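Local atomic coordinates of pullulanase (Bacillus acidopullulyticus, PDB entry 2WAN), a protein that hydrolyses the alpha-1,6-glucosidic linkages of pullulan and, probably, those at the branch points of starch-derived polysaccharides. Residues V714-P725 / T833-F844; D863-M871 / A913-Q921. One frame throughout, in Å; residues are numbered along the deposited sequence.

Contact 1: V714-P725 / T833-F844. With ACT (acetate ion), chain Q; SO4 (sulfate ion), chain L.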
loop_
_atom_site.group_PDB
_atom_site.type_symbol
_atom_site.label_atom_id
_atom_site.label_comp_id
_atom_site.label_asym_id
_atom_site.label_seq_id
_atom_site.Cartn_x
_atom_site.Cartn_y
_atom_site.Cartn_z
ATOM N N VAL A 714 -4.852 -22.834 -2.482
ATOM C CA VAL A 714 -5.127 -23.484 -3.783
ATOM C C VAL A 714 -6.419 -22.930 -4.414
ATOM O O VAL A 714 -6.489 -22.721 -5.623
ATOM C CB VAL A 714 -5.211 -25.048 -3.644
ATOM C CG1 VAL A 714 -5.990 -25.656 -4.806
ATOM C CG2 VAL A 714 -3.813 -25.675 -3.533
ATOM N N ILE A 715 -7.432 -22.670 -3.591
ATOM C CA ILE A 715 -8.710 -22.188 -4.132
ATOM C C ILE A 715 -8.769 -20.657 -4.298
ATOM O O ILE A 715 -9.851 -20.085 -4.412
ATOM C CB ILE A 715 -9.941 -22.719 -3.327
ATOM C CG1 ILE A 715 -9.952 -22.206 -1.891
ATOM C CG2 ILE A 715 -9.980 -24.255 -3.352
ATOM C CD1 ILE A 715 -11.282 -22.533 -1.158
ATOM N N GLY A 716 -7.602 -20.011 -4.344
ATOM C CA GLY A 716 -7.521 -18.571 -4.581
ATOM C C GLY A 716 -8.073 -17.760 -3.430
ATOM O O GLY A 716 -8.585 -16.660 -3.657
ATOM N N SER A 717 -8.003 -18.326 -2.219
ATOM C CA SER A 717 -8.318 -17.635 -0.965
ATOM C C SER A 717 -9.773 -17.198 -0.772
ATOM O O SER A 717 -10.060 -16.385 0.112
ATOM C CB SER A 717 -7.361 -16.454 -0.771
ATOM O OG SER A 717 -6.039 -16.954 -0.637
ATOM N N ILE A 718 -10.664 -17.759 -1.584
ATOM C CA ILE A 718 -12.085 -17.345 -1.622
ATOM C C ILE A 718 -12.866 -17.699 -0.347
ATOM O O ILE A 718 -13.973 -17.196 -0.131
ATOM C CB ILE A 718 -12.801 -17.910 -2.861
ATOM C CG1 ILE A 718 -12.770 -19.442 -2.860
ATOM C CG2 ILE A 718 -12.191 -17.308 -4.179
ATOM C CD1 ILE A 718 -13.581 -20.089 -4.017
ATOM N N GLN A 719 -12.280 -18.548 0.496
ATOM C CA GLN A 719 -12.877 -18.862 1.804
ATOM C C GLN A 719 -12.031 -18.305 2.939
ATOM O O GLN A 719 -12.288 -18.600 4.101
ATOM C CB GLN A 719 -13.051 -20.378 1.979
ATOM C CG GLN A 719 -14.055 -20.974 1.022
ATOM C CD GLN A 719 -14.217 -22.474 1.213
ATOM O OE1 GLN A 719 -14.879 -23.130 0.421
ATOM N NE2 GLN A 719 -13.619 -23.016 2.269
ATOM N N ASP A 720 -11.033 -17.488 2.602
ATOM C CA ASP A 720 -10.102 -16.965 3.588
ATOM C C ASP A 720 -10.290 -15.437 3.634
ATOM O O ASP A 720 -10.782 -14.915 4.640
ATOM C CB ASP A 720 -8.666 -17.416 3.221
ATOM C CG ASP A 720 -7.598 -16.948 4.212
ATOM O OD1 ASP A 720 -7.932 -16.340 5.257
ATOM O OD2 ASP A 720 -6.401 -17.206 3.948
ATOM N N PHE A 721 -9.946 -14.727 2.556
ATOM C CA PHE A 721 -10.054 -13.259 2.564
ATOM C C PHE A 721 -10.407 -12.605 1.223
ATOM O O PHE A 721 -10.446 -11.378 1.145
ATOM C CB PHE A 721 -8.756 -12.630 3.120
ATOM C CG PHE A 721 -7.542 -12.933 2.298
ATOM C CD1 PHE A 721 -7.217 -12.140 1.196
ATOM C CD2 PHE A 721 -6.742 -14.028 2.596
ATOM C CE1 PHE A 721 -6.092 -12.433 0.399
ATOM C CE2 PHE A 721 -5.637 -14.322 1.820
ATOM C CZ PHE A 721 -5.314 -13.526 0.707
ATOM N N THR A 722 -10.673 -13.394 0.182
ATOM C CA THR A 722 -11.007 -12.813 -1.134
ATOM C C THR A 722 -12.445 -13.050 -1.550
ATOM O O THR A 722 -13.080 -13.994 -1.094
ATOM C CB THR A 722 -10.104 -13.332 -2.295
ATOM O OG1 THR A 722 -10.399 -14.713 -2.544
ATOM C CG2 THR A 722 -8.629 -13.149 -1.980
ATOM N N SER A 723 -12.945 -12.172 -2.420
ATOM C CA SER A 723 -14.212 -12.389 -3.113
ATOM C C SER A 723 -14.034 -12.951 -4.513
ATOM O O SER A 723 -15.000 -13.443 -5.124
ATOM C CB SER A 723 -14.992 -11.075 -3.195
ATOM O OG SER A 723 -15.440 -10.718 -1.897
ATOM N N ALA A 724 -12.807 -12.856 -5.034
ATOM C CA ALA A 724 -12.473 -13.332 -6.367
ATOM C C ALA A 724 -10.977 -13.688 -6.358
ATOM O O ALA A 724 -10.216 -13.075 -5.613
ATOM C CB ALA A 724 -12.746 -12.231 -7.411
ATOM N N PRO A 725 -10.557 -14.686 -7.161
ATOM C CA PRO A 725 -9.144 -15.097 -7.094
ATOM C C PRO A 725 -8.143 -14.024 -7.566
ATOM O O PRO A 725 -6.970 -14.059 -7.180
ATOM C CB PRO A 725 -9.094 -16.341 -8.006
ATOM C CG PRO A 725 -10.259 -16.157 -8.967
ATOM C CD PRO A 725 -11.323 -15.494 -8.135
ATOM N N THR A 833 -11.635 -17.307 -12.956
ATOM C CA THR A 833 -11.720 -15.869 -12.662
ATOM C C THR A 833 -12.774 -15.495 -11.602
ATOM O O THR A 833 -12.780 -14.360 -11.103
ATOM C CB THR A 833 -11.986 -15.036 -13.944
ATOM O OG1 THR A 833 -13.249 -15.413 -14.500
ATOM C CG2 THR A 833 -10.867 -15.238 -15.011
ATOM N N THR A 834 -13.642 -16.433 -11.249
ATOM C CA THR A 834 -14.644 -16.186 -10.208
ATOM C C THR A 834 -14.666 -17.286 -9.153
ATOM O O THR A 834 -14.266 -18.440 -9.411
ATOM C CB THR A 834 -16.071 -16.048 -10.793
ATOM O OG1 THR A 834 -16.539 -17.334 -11.215
ATOM C CG2 THR A 834 -16.088 -15.080 -11.989
ATOM N N ALA A 835 -15.145 -16.914 -7.970
ATOM C CA ALA A 835 -15.362 -17.862 -6.881
ATOM C C ALA A 835 -16.337 -18.963 -7.288
ATOM O O ALA A 835 -16.104 -20.123 -6.973
ATOM C CB ALA A 835 -15.854 -17.147 -5.645
ATOM N N ASP A 836 -17.434 -18.608 -7.964
ATOM C CA ASP A 836 -18.387 -19.628 -8.416
ATOM C C ASP A 836 -17.772 -20.672 -9.356
ATOM O O ASP A 836 -18.050 -21.852 -9.195
ATOM C CB ASP A 836 -19.628 -19.002 -9.062
ATOM C CG ASP A 836 -20.459 -18.186 -8.084
ATOM O OD1 ASP A 836 -20.297 -18.319 -6.854
ATOM O OD2 ASP A 836 -21.290 -17.385 -8.563
ATOM N N GLN A 837 -16.940 -20.251 -10.319
ATOM C CA GLN A 837 -16.247 -21.206 -11.180
ATOM C C GLN A 837 -15.424 -22.166 -10.343
ATOM O O GLN A 837 -15.422 -23.357 -10.620
ATOM C CB GLN A 837 -15.266 -20.526 -12.142
ATOM C CG GLN A 837 -15.809 -20.121 -13.469
ATOM C CD GLN A 837 -14.692 -19.622 -14.366
ATOM O OE1 GLN A 837 -13.806 -18.888 -13.921
ATOM N NE2 GLN A 837 -14.711 -20.038 -15.620
ATOM N N ILE A 838 -14.682 -21.638 -9.363
ATOM C CA ILE A 838 -13.812 -22.502 -8.538
ATOM C C ILE A 838 -14.655 -23.505 -7.729
ATOM O O ILE A 838 -14.341 -24.702 -7.668
ATOM C CB ILE A 838 -12.879 -21.667 -7.624
ATOM C CG1 ILE A 838 -11.925 -20.804 -8.481
ATOM C CG2 ILE A 838 -12.117 -22.573 -6.647
ATOM C CD1 ILE A 838 -11.157 -19.700 -7.703
ATOM N N LYS A 839 -15.745 -23.034 -7.125
ATOM C CA LYS A 839 -16.613 -23.931 -6.353
ATOM C C LYS A 839 -17.240 -24.996 -7.265
ATOM O O LYS A 839 -17.438 -26.138 -6.857
ATOM C CB LYS A 839 -17.688 -23.128 -5.614
ATOM C CG LYS A 839 -17.127 -22.226 -4.517
ATOM C CD LYS A 839 -18.153 -21.180 -4.091
ATOM C CE LYS A 839 -17.508 -20.045 -3.313
ATOM N NZ LYS A 839 -17.281 -20.372 -1.882
ATOM N N GLN A 840 -17.529 -24.619 -8.508
ATOM C CA GLN A 840 -18.119 -25.549 -9.470
ATOM C C GLN A 840 -17.126 -26.603 -9.954
ATOM O O GLN A 840 -17.485 -27.783 -10.113
ATOM C CB GLN A 840 -18.706 -24.783 -10.661
ATOM C CG GLN A 840 -19.261 -25.664 -11.787
ATOM C CD GLN A 840 -19.391 -24.917 -13.116
ATOM O OE1 GLN A 840 -19.814 -23.760 -13.157
ATOM N NE2 GLN A 840 -19.024 -25.585 -14.213
ATOM N N ASN A 841 -15.875 -26.191 -10.187
ATOM C CA ASN A 841 -14.950 -27.026 -10.969
ATOM C C ASN A 841 -13.793 -27.657 -10.200
ATOM O O ASN A 841 -13.150 -28.578 -10.712
ATOM C CB ASN A 841 -14.339 -26.229 -12.137
ATOM C CG ASN A 841 -15.357 -25.798 -13.163
ATOM O OD1 ASN A 841 -16.348 -26.497 -13.427
ATOM N ND2 ASN A 841 -15.098 -24.641 -13.788
ATOM N N LEU A 842 -13.508 -27.157 -9.005
ATOM C CA LEU A 842 -12.358 -27.671 -8.238
ATOM C C LEU A 842 -12.837 -28.488 -7.042
ATOM O O LEU A 842 -13.629 -28.014 -6.214
ATOM C CB LEU A 842 -11.430 -26.523 -7.791
ATOM C CG LEU A 842 -10.072 -26.859 -7.126
ATOM C CD1 LEU A 842 -9.113 -25.647 -7.189
ATOM C CD2 LEU A 842 -10.211 -27.315 -5.669
ATOM N N THR A 843 -12.343 -29.720 -6.961
ATOM C CA THR A 843 -12.662 -30.627 -5.866
ATOM C C THR A 843 -11.359 -31.189 -5.276
ATOM O O THR A 843 -10.498 -31.637 -6.034
ATOM C CB THR A 843 -13.562 -31.784 -6.385
ATOM O OG1 THR A 843 -14.733 -31.245 -7.022
ATOM C CG2 THR A 843 -13.983 -32.723 -5.253
ATOM N N PHE A 844 -11.237 -31.201 -3.950
ATOM C CA PHE A 844 -10.124 -31.904 -3.318
ATOM C C PHE A 844 -10.400 -33.407 -3.272
ATOM O O PHE A 844 -11.534 -33.824 -3.019
ATOM C CB PHE A 844 -9.857 -31.333 -1.918
ATOM C CG PHE A 844 -9.253 -29.964 -1.951
ATOM C CD1 PHE A 844 -7.907 -29.803 -2.281
ATOM C CD2 PHE A 844 -10.035 -28.834 -1.710
ATOM C CE1 PHE A 844 -7.329 -28.548 -2.358
ATOM C CE2 PHE A 844 -9.471 -27.539 -1.778
ATOM C CZ PHE A 844 -8.110 -27.390 -2.096
HETATM C C ACT Q . -17.337 -12.615 0.251
HETATM O O ACT Q . -16.202 -12.772 -0.246
HETATM O OXT ACT Q . -17.461 -11.650 1.033
HETATM C CH3 ACT Q . -18.472 -13.540 -0.058
HETATM S S SO4 L . -16.675 -22.862 -17.105
HETATM O O1 SO4 L . -16.138 -22.562 -18.437
HETATM O O2 SO4 L . -17.247 -21.636 -16.535
HETATM O O3 SO4 L . -15.606 -23.377 -16.259
HETATM O O4 SO4 L . -17.728 -23.872 -17.188
HETATM O O HOH W 1 -15.813 -14.150 -7.712
#
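A Schellman motif at the end of helix 707-714 sets I715 and I718 against I838, the inward-facing isoleucine of helix 835-841. G716, the positive-phi C-prime residue, reverses the chain, and a type I' turn from I715 to I718 brings both isoleucines up to helix 835-841. I838 CG2 receives both: I715 CB at 4.0 Å and, obliquely, I718 CD1 at 3.9 Å. I838 CD1 reaches the other way, between I715 O and the ring of P725, whose CG is 3.9 Å off. With I715 CG1 set between the backbone N and the carbonyl carbon (chi1 64°), CG2 is turned toward the strand that follows the helix and sits against both L842 CD2 and F844 CE2, 3.7 Å from the latter. V714 CG1 fills the neighbouring place, touching L842 CD1 and, at 3.9 Å, F844 CZ; K711 adds a cation-pi contact to the same ring.

The polar link between the segments is indirect. Water 1 donates to S723 O and accepts from A835 N at 2.9 Å, serving a first-turn amide that has no preceding helical carbonyl to bind. T834 is the N-cap, its OG1 accepting from Q837 N at 3.1 Å. Q837 in turn receives T833 N on OE1, nearly head-on to the carbonyl, and passes its NE2 to N861 and a sulfate ion, so both ends of its amide are engaged and its rotation is fixed.

The case illustrates interdomain packing through apolar branches: the loop leads from helix 707-714 into barrel strand 728-730, and the helix opposite leads into the all-beta domain, whose docking on a TIM barrel is typical of alpha-amylase family enzymes.

Contact 2: D863-M871 / A913-Q921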
loop_
_atom_site.group_PDB
_atom_site.type_symbol
_atom_site.label_atom_id
_atom_site.label_comp_id
_atom_site.label_asym_id
_atom_site.label_seq_id
_atom_site.Cartn_x
_atom_site.Cartn_y
_atom_site.Cartn_z
ATOM N N ASP A 863 -10.545 -24.801 -20.636
ATOM C CA ASP A 863 -9.347 -25.625 -20.834
ATOM C C ASP A 863 -9.574 -26.685 -21.902
ATOM O O ASP A 863 -10.706 -27.174 -22.062
ATOM C CB ASP A 863 -8.945 -26.302 -19.513
ATOM C CG ASP A 863 -7.456 -26.489 -19.420
ATOM O OD1 ASP A 863 -6.928 -27.411 -20.085
ATOM O OD2 ASP A 863 -6.815 -25.679 -18.711
ATOM N N THR A 864 -8.508 -27.066 -22.604
ATOM C CA THR A 864 -8.578 -28.148 -23.576
ATOM C C THR A 864 -8.430 -29.531 -22.928
ATOM O O THR A 864 -8.566 -30.563 -23.604
ATOM C CB THR A 864 -7.546 -27.996 -24.699
ATOM O OG1 THR A 864 -6.238 -27.883 -24.126
ATOM C CG2 THR A 864 -7.838 -26.741 -25.551
ATOM N N TRP A 865 -8.138 -29.551 -21.632
ATOM C CA TRP A 865 -8.116 -30.829 -20.896
ATOM C C TRP A 865 -9.379 -30.942 -20.028
ATOM O O TRP A 865 -9.680 -30.049 -19.233
ATOM C CB TRP A 865 -6.860 -30.937 -20.017
ATOM C CG TRP A 865 -5.587 -31.170 -20.793
ATOM C CD1 TRP A 865 -5.459 -31.569 -22.094
ATOM C CD2 TRP A 865 -4.247 -31.082 -20.264
ATOM N NE1 TRP A 865 -4.108 -31.695 -22.426
ATOM C CE2 TRP A 865 -3.353 -31.401 -21.318
ATOM C CE3 TRP A 865 -3.722 -30.723 -19.015
ATOM C CZ2 TRP A 865 -1.956 -31.412 -21.150
ATOM C CZ3 TRP A 865 -2.329 -30.718 -18.847
ATOM C CH2 TRP A 865 -1.464 -31.064 -19.905
ATOM N N LYS A 866 -10.110 -32.055 -20.176
ATOM C CA LYS A 866 -11.373 -32.249 -19.453
ATOM C C LYS A 866 -11.195 -32.218 -17.927
ATOM O O LYS A 866 -11.873 -31.457 -17.209
ATOM C CB LYS A 866 -12.024 -33.587 -19.868
ATOM C CG LYS A 866 -13.352 -33.843 -19.159
ATOM C CD LYS A 866 -14.020 -35.122 -19.657
ATOM C CE LYS A 866 -15.421 -35.257 -19.079
ATOM N NZ LYS A 866 -16.087 -36.519 -19.549
ATOM N N ASN A 867 -10.304 -33.081 -17.436
ATOM C CA ASN A 867 -10.005 -33.170 -16.026
ATOM C C ASN A 867 -8.498 -33.054 -15.842
ATOM O O ASN A 867 -7.731 -33.697 -16.587
ATOM C CB ASN A 867 -10.480 -34.533 -15.470
ATOM C CG ASN A 867 -11.989 -34.688 -15.509
ATOM O OD1 ASN A 867 -12.744 -33.745 -15.222
ATOM N ND2 ASN A 867 -12.445 -35.889 -15.869
ATOM N N ILE A 868 -8.092 -32.235 -14.873
ATOM C CA ILE A 868 -6.691 -32.148 -14.474
ATOM C C ILE A 868 -6.566 -32.503 -13.006
ATOM O O ILE A 868 -7.299 -31.983 -12.161
ATOM C CB ILE A 868 -6.116 -30.730 -14.699
ATOM C CG1 ILE A 868 -6.384 -30.269 -16.143
ATOM C CG2 ILE A 868 -4.598 -30.695 -14.343
ATOM C CD1 ILE A 868 -5.927 -28.852 -16.452
ATOM N N ILE A 869 -5.628 -33.400 -12.690
ATOM C CA ILE A 869 -5.342 -33.687 -11.281
ATOM C C ILE A 869 -3.957 -33.171 -10.913
ATOM O O ILE A 869 -3.013 -33.360 -11.663
ATOM C CB ILE A 869 -5.448 -35.195 -10.933
ATOM C CG1 ILE A 869 -6.911 -35.612 -10.900
ATOM C CG2 ILE A 869 -4.751 -35.489 -9.561
ATOM C CD1 ILE A 869 -7.105 -37.138 -10.793
ATOM N N VAL A 870 -3.863 -32.482 -9.774
ATOM C CA VAL A 870 -2.572 -32.041 -9.241
ATOM C C VAL A 870 -2.448 -32.616 -7.822
ATOM O O VAL A 870 -3.403 -32.555 -7.049
ATOM C CB VAL A 870 -2.493 -30.485 -9.137
ATOM C CG1 VAL A 870 -1.202 -30.016 -8.434
ATOM C CG2 VAL A 870 -2.608 -29.837 -10.525
ATOM N N MET A 871 -1.275 -33.151 -7.479
ATOM C CA MET A 871 -0.997 -33.569 -6.091
ATOM C C MET A 871 0.389 -33.115 -5.647
ATOM O O MET A 871 1.383 -33.379 -6.346
ATOM C CB MET A 871 -1.114 -35.094 -5.934
ATOM C CG MET A 871 -0.759 -35.566 -4.519
ATOM S SD MET A 871 -1.209 -37.292 -4.335
ATOM C CE MET A 871 -0.151 -37.747 -2.950
ATOM N N ALA A 913 8.733 -38.834 -3.878
ATOM C CA ALA A 913 9.068 -37.986 -2.735
ATOM C C ALA A 913 9.348 -36.545 -3.167
ATOM O O ALA A 913 9.925 -36.315 -4.239
ATOM C CB ALA A 913 10.286 -38.548 -2.024
ATOM N N ILE A 914 8.923 -35.597 -2.329
ATOM C CA ILE A 914 9.121 -34.141 -2.530
ATOM C C ILE A 914 8.899 -33.724 -3.993
ATOM O O ILE A 914 9.820 -33.272 -4.680
ATOM C CB ILE A 914 10.514 -33.640 -2.046
ATOM C CG1 ILE A 914 10.965 -34.430 -0.808
ATOM C CG2 ILE A 914 10.475 -32.133 -1.743
ATOM C CD1 ILE A 914 12.269 -33.913 -0.213
ATOM N N SER A 915 7.671 -33.913 -4.468
ATOM C CA SER A 915 7.370 -33.577 -5.856
ATOM C C SER A 915 5.901 -33.261 -6.065
ATOM O O SER A 915 5.065 -33.399 -5.154
ATOM C CB SER A 915 7.768 -34.745 -6.772
ATOM O OG SER A 915 6.815 -35.792 -6.676
ATOM N N THR A 916 5.605 -32.824 -7.285
ATOM C CA THR A 916 4.233 -32.538 -7.701
ATOM C C THR A 916 3.864 -33.464 -8.846
ATOM O O THR A 916 4.626 -33.617 -9.812
ATOM C CB THR A 916 4.086 -31.047 -8.136
ATOM O OG1 THR A 916 4.404 -30.205 -7.027
ATOM C CG2 THR A 916 2.629 -30.754 -8.603
ATOM N N LEU A 917 2.711 -34.116 -8.712
ATOM C CA LEU A 917 2.163 -34.990 -9.759
ATOM C C LEU A 917 1.122 -34.189 -10.521
ATOM O O LEU A 917 0.321 -33.490 -9.903
ATOM C CB LEU A 917 1.469 -36.212 -9.123
ATOM C CG LEU A 917 0.688 -37.135 -10.075
ATOM C CD1 LEU A 917 1.643 -38.093 -10.791
ATOM C CD2 LEU A 917 -0.415 -37.894 -9.326
ATOM N N ILE A 918 1.137 -34.276 -11.853
ATOM C CA ILE A 918 0.056 -33.734 -12.669
ATOM C C ILE A 918 -0.423 -34.786 -13.657
ATOM O O ILE A 918 0.377 -35.413 -14.355
ATOM C CB ILE A 918 0.477 -32.460 -13.433
ATOM C CG1 ILE A 918 1.118 -31.472 -12.452
ATOM C CG2 ILE A 918 -0.794 -31.816 -14.118
ATOM C CD1 ILE A 918 1.684 -30.230 -13.075
ATOM N N LEU A 919 -1.732 -35.000 -13.670
ATOM C CA LEU A 919 -2.371 -35.923 -14.605
ATOM C C LEU A 919 -3.467 -35.212 -15.343
ATOM O O LEU A 919 -3.987 -34.216 -14.857
ATOM C CB LEU A 919 -3.078 -37.041 -13.850
ATOM C CG LEU A 919 -2.319 -37.775 -12.760
ATOM C CD1 LEU A 919 -3.336 -38.546 -11.934
ATOM C CD2 LEU A 919 -1.299 -38.702 -13.367
ATOM N N LYS A 920 -3.845 -35.750 -16.499
ATOM C CA LYS A 920 -5.019 -35.234 -17.207
ATOM C C LYS A 920 -5.791 -36.346 -17.895
ATOM O O LYS A 920 -5.259 -37.423 -18.180
ATOM C CB LYS A 920 -4.651 -34.110 -18.202
ATOM C CG LYS A 920 -3.739 -34.532 -19.366
ATOM C CD LYS A 920 -4.586 -35.028 -20.530
ATOM C CE LYS A 920 -3.748 -35.339 -21.758
ATOM N NZ LYS A 920 -4.663 -35.749 -22.868
ATOM N N GLN A 921 -7.047 -36.041 -18.196
ATOM C CA GLN A 921 -7.926 -36.951 -18.888
ATOM C C GLN A 921 -8.659 -36.104 -19.902
ATOM O O GLN A 921 -8.956 -36.516 -21.021
ATOM C CB GLN A 921 -8.915 -37.471 -17.845
ATOM C CG GLN A 921 -9.751 -38.634 -18.207
ATOM C CD GLN A 921 -10.468 -39.153 -16.988
ATOM O OE1 GLN A 921 -11.375 -38.504 -16.460
ATOM N NE2 GLN A 921 -10.067 -40.336 -16.528
ATOM O OXT GLN A 921 -8.979 -34.958 -19.591
HETATM O O HOH W 2 -9.309 -33.967 -22.338
#
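K920 lies across W865, its aliphatic chain at about a right angle to the tryptophan side chain. CG stands 3.6 Å from the centroid of the six-membered ring, only 13° off its normal, a CH-pi contact over the face; the bend at chi2 (88°) carries CD and CE onward over the indole toward NE1. At the same end of the strand pair, N867 and Q921 run side by side. N867 ND2 donates in its own amide plane to Q921 OE1 at 2.9 Å, with the two amides 64° apart, and the backbones add N867 N to OXT at 3.2 Å and Q921 N to N867 O at 2.9 Å.

Beyond this end the antiparallel ladder continues through the hydrogen-bonded pairs I869-L919 and M871-L917. I868 and V870 form non-hydrogen-bonded pairs with K920 and I918; the CG2 methyls of I868 and I918 touch at 4.0 Å.

The second shell fixes these groups. D863 OD1 accepts from W865 N at 2.9 Å in an Asx turn and also from H827, whose ring stacks on the indole. Q921 NE2 donates to S885 O and D887 O, which settles the orientation of its amide. Without the indole of W865, for instance with an alanine here, the K920 methylenes would probably lose their flat support and turn more freely, and H827 its stacking partner.

Water 2 joins K866 N to Q921 O, while N867 N grips OXT: the chain's terminal carboxylate thus has both oxygens held, and the N867 N-H and a water probably temper its negative charge at the strand end.

In the fold
Along the chain the two contacts come in series: contact 1 closes at F844 before contact 2 opens at D863. Their centres are 18 Å apart and their nearest atoms about 7 Å, so they do not touch, yet both reach the same antiparallel sheet. Strand 842-844 of contact 1 pairs with 852-856, which pairs with 868-873, which pairs with 915-920; one strand therefore separates the two sites. Contact 1 joins the catalytic barrel to the entrance of the all-beta domain, whereas contact 2 lies within that domain and brings the C-terminus into its sheet. The same domain thus meets the barrel through helix 835-841 and strand 842-844, and takes in its C-terminal strand farther along the sheet.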